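Local coordinates for uncharacterized hypothetical protein (Parabacteroides merdae, PDB 4EI0) that is of unknown function but belongs to the DUF4466 family and is built largely of antiparallel beta-sheets, with very little helix, at residues P26-I31 with D242-D247. Residues are numbered along the deposited sequence; the frame is centred on the assembly and turned at random.
Sequences PVAPNI and DRQLSD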
# COMPACT_ATOMS: atom_id res chain seq x y z
N PRO B 26 -12.99 -19.81 -9.67
CA PRO B 26 -14.34 -20.21 -10.12
C PRO B 26 -14.48 -21.70 -10.49
O PRO B 26 -15.56 -22.27 -10.37
CB PRO B 26 -14.57 -19.38 -11.38
CG PRO B 26 -13.71 -18.19 -11.21
CD PRO B 26 -12.51 -18.62 -10.40
N VAL B 27 -13.40 -22.32 -10.94
CA VAL B 27 -13.42 -23.75 -11.24
C VAL B 27 -13.28 -24.61 -9.99
O VAL B 27 -13.55 -25.79 -10.04
CB VAL B 27 -12.33 -24.12 -12.26
CG1 VAL B 27 -12.61 -23.46 -13.59
CG2 VAL B 27 -10.98 -23.68 -11.73
N ALA B 28 -12.85 -24.03 -8.86
CA ALA B 28 -12.53 -24.85 -7.69
C ALA B 28 -13.83 -25.10 -6.91
O ALA B 28 -14.48 -24.17 -6.49
CB ALA B 28 -11.45 -24.21 -6.81
N PRO B 29 -14.22 -26.38 -6.73
CA PRO B 29 -15.46 -26.55 -5.99
C PRO B 29 -15.34 -26.09 -4.53
O PRO B 29 -14.28 -26.22 -3.91
CB PRO B 29 -15.72 -28.05 -6.05
CG PRO B 29 -14.81 -28.58 -7.09
CD PRO B 29 -13.63 -27.66 -7.12
N ASN B 30 -16.46 -25.62 -4.00
CA ASN B 30 -16.58 -25.09 -2.66
C ASN B 30 -17.09 -26.27 -1.77
O ASN B 30 -18.26 -26.64 -1.84
CB ASN B 30 -17.60 -23.95 -2.66
CG ASN B 30 -17.18 -22.77 -3.49
OD1 ASN B 30 -16.06 -22.29 -3.35
ND2 ASN B 30 -18.08 -22.26 -4.32
N ILE B 31 -16.16 -26.85 -1.00
CA ILE B 31 -16.36 -28.04 -0.19
C ILE B 31 -16.48 -27.66 1.30
O ILE B 31 -15.69 -26.87 1.84
CB ILE B 31 -15.19 -29.04 -0.40
CG1 ILE B 31 -15.15 -29.49 -1.87
CG2 ILE B 31 -15.38 -30.31 0.46
CD1 ILE B 31 -13.84 -30.16 -2.26
N ASP B 242 -6.03 -34.11 -9.00
CA ASP B 242 -7.03 -33.18 -8.63
C ASP B 242 -6.27 -32.16 -7.80
O ASP B 242 -5.46 -32.52 -6.92
CB ASP B 242 -8.09 -33.95 -7.86
CG ASP B 242 -9.12 -33.03 -7.23
OD1 ASP B 242 -8.76 -32.29 -6.30
OD2 ASP B 242 -10.26 -33.03 -7.71
N ARG B 243 -6.50 -30.90 -8.07
CA ARG B 243 -5.70 -29.84 -7.43
C ARG B 243 -5.93 -29.79 -5.91
O ARG B 243 -5.01 -29.53 -5.13
CB ARG B 243 -6.03 -28.47 -8.06
CG ARG B 243 -4.88 -27.48 -8.28
CD ARG B 243 -3.87 -27.46 -7.14
NE ARG B 243 -2.98 -26.29 -7.21
CZ ARG B 243 -2.21 -25.86 -6.20
NH1 ARG B 243 -2.21 -26.47 -5.02
NH2 ARG B 243 -1.44 -24.80 -6.39
N GLN B 244 -7.14 -30.12 -5.48
CA GLN B 244 -7.46 -30.13 -4.05
C GLN B 244 -6.88 -31.34 -3.38
O GLN B 244 -6.46 -31.28 -2.25
CB GLN B 244 -8.98 -30.04 -3.83
CG GLN B 244 -9.51 -28.72 -4.28
CD GLN B 244 -11.02 -28.61 -4.36
OE1 GLN B 244 -11.71 -29.47 -4.93
NE2 GLN B 244 -11.54 -27.48 -3.92
N LEU B 245 -6.87 -32.48 -4.06
CA LEU B 245 -6.36 -33.69 -3.43
C LEU B 245 -4.83 -33.81 -3.44
O LEU B 245 -4.27 -34.50 -2.60
CB LEU B 245 -6.99 -34.94 -4.08
CG LEU B 245 -8.50 -35.15 -3.91
CD1 LEU B 245 -8.89 -36.30 -4.80
CD2 LEU B 245 -8.85 -35.43 -2.48
N SER B 246 -4.17 -33.21 -4.43
CA SER B 246 -2.74 -33.45 -4.65
C SER B 246 -1.86 -32.22 -4.47
O SER B 246 -0.63 -32.34 -4.39
CB SER B 246 -2.52 -33.96 -6.07
OG SER B 246 -2.47 -32.86 -6.93
N ASP B 247 -2.47 -31.04 -4.42
CA ASP B 247 -1.70 -29.80 -4.25
C ASP B 247 -0.54 -29.69 -5.27
O ASP B 247 0.55 -29.27 -4.93
CB ASP B 247 -1.15 -29.67 -2.80
CG ASP B 247 -2.24 -29.44 -1.77
OD1 ASP B 247 -2.45 -28.28 -1.36
OD2 ASP B 247 -2.88 -30.43 -1.36
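Gln244 reaches from the one-turn helix 243-246 to the loop 26-31 and gives its amide N-H to the main chain there: NE2 lies 3.0 Å from Pro29 O. The bond is fairly straight (157°), and the acceptor lies almost in the amide plane of Gln244 as well as in its own carbonyl plane. A glutamine suits this place, since its chain, extended beyond CG (chi2 169°), reaches across to the loop and its amide can donate and accept at once. While NE2 holds the loop, OE1 accepts from Lys308 NZ, which fixes which way round the amide sits.

Packing is closest around that oxygen. Pro29 CD lies 3.4 Å from Gln244 OE1, and Ile31, whose side chain points back at that of Gln244, brings CD1 to within 3.5 Å of the same OE1. The proline ring sets a rigid apolar surface against the amide; buried Ile31 adds an apolar methyl end. The other side is looser: Ala28 CB stays 4.4 Å from Gln244 NE2, and Val27 and Pro26, both exposed, do not touch the helix.

An alanine in place of Gln244 would probably leave Pro29 O and Lys308 NZ without their shared amide and open a gap beside Ile31.

Asp242 secures the short helix as its N-cap, where a short carboxylate can reach first-turn N-H groups: OD1 accepts from Leu245 N at 2.9 Å and more weakly from Gln244 N, while OD2 forms a salt bridge with Lys308. That lysine thus links the cap to the bridging amide. The contact joins a loop of one antiparallel sheet, between strands 17-22 and 35-43, to a helix following strand 233-238 of another, whose strands 152-159 and 302-311 supply Met153 and Lys308 to pack against both Ile31 and the helix.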